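Local coordinates for protein Ifi204 (Mus musculus domesticus, PDB 5YZW) that probably senses foreign DNA in innate immunity, as an interferon-inducible PYHIN-family protein that recognises DNA through its HIN domain, at residues I58-G70 against I77-P90. Residues are numbered along the deposited sequence; the frame is centred on the assembly and turned at random. Where two conformers were deposited one is given.
Sequences IPRNIIAISDYFG and IYRASCVSDVNVNP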
loop_
_atom_site.group_PDB
_atom_site.type_symbol
_atom_site.label_atom_id
_atom_site.label_comp_id
_atom_site.label_asym_id
_atom_site.label_seq_id
_atom_site.Cartn_x
_atom_site.Cartn_y
_atom_site.Cartn_z
ATOM N N ILE A 58 -7.182 8.968 9.984
ATOM C CA ILE A 58 -7.135 8.227 11.240
ATOM C C ILE A 58 -8.075 7.036 11.109
ATOM O O ILE A 58 -9.231 7.230 10.723
ATOM C CB ILE A 58 -7.552 9.112 12.426
ATOM C CG1 ILE A 58 -6.671 10.357 12.492
ATOM C CG2 ILE A 58 -7.509 8.325 13.727
ATOM C CD1 ILE A 58 -5.206 10.028 12.614
ATOM N N PRO A 59 -7.628 5.814 11.395
ATOM C CA PRO A 59 -8.536 4.664 11.319
ATOM C C PRO A 59 -9.847 4.928 12.054
ATOM O O PRO A 59 -9.856 5.403 13.188
ATOM C CB PRO A 59 -7.721 3.550 11.972
ATOM C CG PRO A 59 -6.264 3.893 11.570
ATOM C CD PRO A 59 -6.234 5.407 11.692
ATOM N N ARG A 60 -10.962 4.638 11.377
ATOM C CA ARG A 60 -12.360 4.770 11.802
ATOM C C ARG A 60 -12.931 6.167 11.554
ATOM O O ARG A 60 -14.129 6.356 11.719
ATOM C CB ARG A 60 -12.597 4.384 13.273
ATOM C CG ARG A 60 -11.990 3.034 13.632
ATOM C CD ARG A 60 -12.327 2.591 15.044
ATOM N NE ARG A 60 -13.643 1.955 15.156
ATOM C CZ ARG A 60 -14.152 1.023 14.344
ATOM N NH1 ARG A 60 -13.470 0.527 13.318
ATOM N NH2 ARG A 60 -15.371 0.560 14.587
ATOM N N ASN A 61 -12.121 7.145 11.152
ATOM C CA ASN A 61 -12.655 8.441 10.748
ATOM C C ASN A 61 -13.436 8.293 9.447
ATOM O O ASN A 61 -13.071 7.509 8.570
ATOM C CB ASN A 61 -11.510 9.444 10.573
ATOM C CG ASN A 61 -11.953 10.895 10.659
ATOM O OD1 ASN A 61 -13.093 11.213 11.054
ATOM N ND2 ASN A 61 -11.035 11.797 10.303
ATOM N N ILE A 62 -14.535 9.029 9.320
ATOM C CA ILE A 62 -15.315 9.029 8.087
ATOM C C ILE A 62 -15.057 10.352 7.377
ATOM O O ILE A 62 -15.049 11.413 8.011
ATOM C CB ILE A 62 -16.806 8.786 8.369
ATOM C CG1 ILE A 62 -16.956 7.423 9.047
ATOM C CG2 ILE A 62 -17.585 8.728 7.087
ATOM C CD1 ILE A 62 -18.302 7.227 9.698
ATOM N N ILE A 63 -14.764 10.282 6.072
ATOM C CA ILE A 63 -14.232 11.426 5.333
ATOM C C ILE A 63 -14.858 11.451 3.942
ATOM O O ILE A 63 -15.422 10.460 3.471
ATOM C CB ILE A 63 -12.669 11.393 5.235
ATOM C CG1 ILE A 63 -12.196 10.175 4.450
ATOM C CG2 ILE A 63 -12.009 11.423 6.620
ATOM C CD1 ILE A 63 -10.642 10.068 4.281
ATOM N N ALA A 64 -14.769 12.613 3.289
ATOM C CA ALA A 64 -15.314 12.810 1.945
ATOM C C ALA A 64 -14.161 13.223 1.039
ATOM O O ALA A 64 -13.451 14.186 1.342
ATOM C CB ALA A 64 -16.446 13.869 1.954
ATOM N N ILE A 65 -13.938 12.481 -0.045
ATOM C CA ILE A 65 -12.785 12.708 -0.916
ATOM C C ILE A 65 -13.274 13.265 -2.251
ATOM O O ILE A 65 -14.069 12.617 -2.939
ATOM C CB ILE A 65 -11.971 11.421 -1.139
ATOM C CG1 ILE A 65 -11.478 10.830 0.190
ATOM C CG2 ILE A 65 -10.792 11.713 -2.063
ATOM C CD1 ILE A 65 -10.727 9.479 0.022
ATOM N N SER A 66 -12.759 14.428 -2.646
ATOM C CA SER A 66 -13.101 15.025 -3.934
ATOM C C SER A 66 -11.850 15.301 -4.761
ATOM O O SER A 66 -10.727 15.218 -4.270
ATOM C CB SER A 66 -13.897 16.329 -3.738
ATOM O OG SER A 66 -14.930 16.146 -2.793
ATOM N N ASP A 67 -12.093 15.699 -6.012
ATOM C CA ASP A 67 -11.057 15.963 -7.003
ATOM C C ASP A 67 -9.881 15.009 -6.861
ATOM O O ASP A 67 -8.758 15.455 -6.591
ATOM C CB ASP A 67 -10.585 17.415 -6.903
ATOM C CG ASP A 67 -11.697 18.408 -7.212
ATOM O OD1 ASP A 67 -12.145 18.458 -8.382
ATOM O OD2 ASP A 67 -12.134 19.125 -6.287
ATOM N N TYR A 68 -10.125 13.716 -7.025
ATOM C CA TYR A 68 -9.109 12.694 -6.859
ATOM C C TYR A 68 -8.861 12.042 -8.208
ATOM O O TYR A 68 -9.650 12.188 -9.145
ATOM C CB TYR A 68 -9.537 11.659 -5.813
ATOM C CG TYR A 68 -10.849 10.939 -6.109
ATOM C CD1 TYR A 68 -10.864 9.759 -6.849
ATOM C CD2 TYR A 68 -12.064 11.423 -5.632
ATOM C CE1 TYR A 68 -12.045 9.087 -7.119
ATOM C CE2 TYR A 68 -13.270 10.740 -5.897
ATOM C CZ TYR A 68 -13.244 9.584 -6.635
ATOM O OH TYR A 68 -14.396 8.894 -6.920
ATOM N N PHE A 69 -7.748 11.340 -8.306
ATOM C CA PHE A 69 -7.311 10.780 -9.570
ATOM C C PHE A 69 -7.134 9.279 -9.424
ATOM O O PHE A 69 -6.619 8.811 -8.400
ATOM C CB PHE A 69 -6.000 11.401 -10.025
ATOM C CG PHE A 69 -6.120 12.832 -10.424
ATOM C CD1 PHE A 69 -6.113 13.834 -9.468
ATOM C CD2 PHE A 69 -6.238 13.179 -11.764
ATOM C CE1 PHE A 69 -6.231 15.157 -9.839
ATOM C CE2 PHE A 69 -6.349 14.499 -12.144
ATOM C CZ PHE A 69 -6.347 15.491 -11.179
ATOM N N GLY A 70 -7.566 8.544 -10.436
ATOM C CA GLY A 70 -7.334 7.118 -10.509
ATOM C C GLY A 70 -6.126 6.841 -11.377
ATOM O O GLY A 70 -6.067 7.272 -12.529
ATOM N N ILE A 77 -4.634 11.555 -4.122
ATOM C CA ILE A 77 -5.052 12.816 -3.513
ATOM C C ILE A 77 -3.840 13.738 -3.464
ATOM O O ILE A 77 -2.824 13.401 -2.841
ATOM C CB ILE A 77 -5.599 12.607 -2.093
ATOM C CG1 ILE A 77 -6.782 11.634 -2.110
ATOM C CG2 ILE A 77 -5.974 13.947 -1.486
ATOM C CD1 ILE A 77 -7.352 11.338 -0.742
ATOM N N TYR A 78 -3.950 14.907 -4.086
ATOM C CA TYR A 78 -2.821 15.815 -4.213
ATOM C C TYR A 78 -2.912 17.070 -3.348
ATOM O O TYR A 78 -1.909 17.783 -3.225
ATOM C CB TYR A 78 -2.663 16.219 -5.686
ATOM C CG TYR A 78 -2.139 15.079 -6.534
ATOM C CD1 TYR A 78 -0.791 14.750 -6.516
ATOM C CD2 TYR A 78 -2.992 14.311 -7.324
ATOM C CE1 TYR A 78 -0.304 13.711 -7.274
ATOM C CE2 TYR A 78 -2.504 13.256 -8.096
ATOM C CZ TYR A 78 -1.162 12.964 -8.058
ATOM O OH TYR A 78 -0.648 11.923 -8.801
ATOM N N ARG A 79 -4.065 17.367 -2.752
ATOM C CA ARG A 79 -4.248 18.606 -1.993
ATOM C C ARG A 79 -5.082 18.361 -0.743
ATOM O O ARG A 79 -6.031 17.574 -0.768
ATOM C CB ARG A 79 -4.950 19.697 -2.823
ATOM C CG ARG A 79 -4.152 20.219 -4.011
ATOM C CD ARG A 79 -5.084 20.700 -5.137
ATOM N NE ARG A 79 -4.575 20.311 -6.456
ATOM C CZ ARG A 79 -5.014 19.266 -7.161
ATOM N NH1 ARG A 79 -5.982 18.493 -6.683
ATOM N NH2 ARG A 79 -4.485 18.991 -8.348
ATOM N N ALA A 80 -4.754 19.088 0.332
ATOM C CA ALA A 80 -5.548 19.040 1.557
ATOM C C ALA A 80 -7.017 19.397 1.307
ATOM O O ALA A 80 -7.917 18.821 1.932
ATOM C CB ALA A 80 -4.946 19.984 2.606
ATOM N N SER A 81 -7.284 20.333 0.388
ATOM C CA SER A 81 -8.663 20.744 0.110
ATOM C C SER A 81 -9.524 19.616 -0.451
ATOM O O SER A 81 -10.750 19.774 -0.518
ATOM C CB SER A 81 -8.694 21.924 -0.874
ATOM O OG SER A 81 -7.767 21.715 -1.929
ATOM N N CYS A 82 -8.920 18.491 -0.843
ATOM C CA CYS A 82 -9.680 17.389 -1.423
ATOM C C CYS A 82 -10.531 16.650 -0.398
ATOM O O CYS A 82 -11.417 15.885 -0.789
ATOM C CB CYS A 82 -8.734 16.360 -2.086
ATOM S SG CYS A 82 -7.670 16.979 -3.432
ATOM N N VAL A 83 -10.253 16.810 0.895
ATOM C CA VAL A 83 -10.815 15.945 1.931
ATOM C C VAL A 83 -11.468 16.804 3.010
ATOM O O VAL A 83 -10.888 17.800 3.452
ATOM C CB VAL A 83 -9.727 15.038 2.553
ATOM C CG1 VAL A 83 -10.341 14.111 3.591
ATOM C CG2 VAL A 83 -8.981 14.222 1.461
ATOM N N SER A 84 -12.685 16.431 3.422
ATOM C CA SER A 84 -13.357 17.037 4.574
ATOM C C SER A 84 -13.868 15.909 5.465
ATOM O O SER A 84 -14.052 14.780 4.996
ATOM C CB SER A 84 -14.503 17.967 4.141
ATOM O OG SER A 84 -15.528 17.216 3.532
ATOM N N ASP A 85 -14.062 16.198 6.774
ATOM C CA ASP A 85 -14.364 15.118 7.719
ATOM C C ASP A 85 -15.321 15.490 8.865
ATOM O O ASP A 85 -15.240 14.888 9.943
ATOM C CB ASP A 85 -13.071 14.569 8.340
ATOM C CG ASP A 85 -12.525 15.443 9.479
ATOM O OD1 ASP A 85 -12.565 16.693 9.380
ATOM O OD2 ASP A 85 -12.036 14.860 10.474
ATOM N N VAL A 86 -16.257 16.411 8.669
ATOM C CA VAL A 86 -17.109 16.843 9.781
ATOM C C VAL A 86 -18.491 16.209 9.634
ATOM O O VAL A 86 -19.319 16.677 8.847
ATOM C CB VAL A 86 -17.189 18.367 9.882
ATOM C CG1 VAL A 86 -18.114 18.773 11.050
ATOM C CG2 VAL A 86 -15.796 18.948 10.073
ATOM N N ASN A 87 -18.742 15.152 10.421
ATOM C CA ASN A 87 -20.050 14.486 10.528
ATOM C C ASN A 87 -20.637 14.164 9.150
ATOM O O ASN A 87 -21.809 14.424 8.862
ATOM C CB ASN A 87 -21.030 15.332 11.364
ATOM C CG ASN A 87 -22.092 14.488 12.072
ATOM O OD1 ASN A 87 -21.788 13.728 12.988
ATOM N ND2 ASN A 87 -23.346 14.634 11.652
ATOM N N VAL A 88 -19.802 13.589 8.285
ATOM C CA VAL A 88 -20.237 13.299 6.921
ATOM C C VAL A 88 -21.269 12.173 6.915
ATOM O O VAL A 88 -22.316 12.272 6.265
ATOM C CB VAL A 88 -19.020 12.975 6.032
ATOM C CG1 VAL A 88 -18.306 14.257 5.620
ATOM C CG2 VAL A 88 -18.057 12.086 6.763
ATOM N N ASN A 89 -20.998 11.092 7.643
ATOM C CA ASN A 89 -21.958 10.002 7.780
ATOM C C ASN A 89 -21.683 9.222 9.061
ATOM O O ASN A 89 -21.263 8.060 8.998
ATOM C CB ASN A 89 -21.911 9.072 6.564
ATOM C CG ASN A 89 -23.219 8.325 6.346
ATOM O OD1 ASN A 89 -24.279 8.757 6.811
ATOM N ND2 ASN A 89 -23.151 7.196 5.645
ATOM N N PRO A 90 -21.946 9.814 10.244
ATOM C CA PRO A 90 -21.616 9.136 11.509
ATOM C C PRO A 90 -22.201 7.731 11.580
ATOM O O PRO A 90 -21.758 6.881 12.356
ATOM C CB PRO A 90 -22.236 10.056 12.569
ATOM C CG PRO A 90 -23.317 10.808 11.846
ATOM C CD PRO A 90 -22.789 11.005 10.452
HETATM O O HOH W 1 -16.989 12.748 9.685
HETATM O O HOH W 2 -5.845 15.518 -5.814
#
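A short antiparallel strand pairing joins Ala64 and Ile65 to Ser84 and Val83 at a margin of the first of the chain's two beta sheets, strand 83-84 lying against strand 62-71. Ala64 and Ser84 form the hydrogen-bonded pair: Ala64 N donates to Ser84 O at 2.9 Å, and Ser84 N returns a bond to Ala64 O. Next along, Ile65 and Val83 are a non-hydrogen-bonded pair, after which Ser66 N reaches Cys82 O at 2.7 Å, extending the backbone bonding to the end of the 3-10 turn 80-82. On the face bearing Ile65 and Val83, CG2 of Ile65 meets CD1 of Ile77 at 3.7 Å, the two side chains crossing at about a right angle. Past Ala64 the chains stay close, Ile63 CA and Asp85 CA being 4.4 Å apart, but direct backbone bonds give way to a water that donates to Ile62 O, and weakly to Asp85 O, while accepting from Val88 N. Here CG2 of Val88 presses on CG2 of Ile62 at 3.4 Å, a tight carbon contact, while its CG1 faces the Ala64 methyl. Asn61, its CG anti to N (chi1 -159°), extends ND2 to Asp85 OD2 at 3.2 Å; the bond is nearly straight and in the amide plane, but reaches the carboxylate from its anti side. The same ND2 also bonds Lys56 O, so a leucine here would probably leave both that carbonyl and the Asp85 carboxylate without their amide donor. At the other end, a second water links Asp67 O to Tyr78 N, and the edge of Tyr78 points toward the face of Phe69 in an offset edge-to-face pair, planes at 76°. Strand 62-71, with a G1 bulge at Asp67 and Tyr68, also pairs with strands 11-25 and 74-77 in a curled mixed sheet, consistent with the first of a HIN domain's two OB folds.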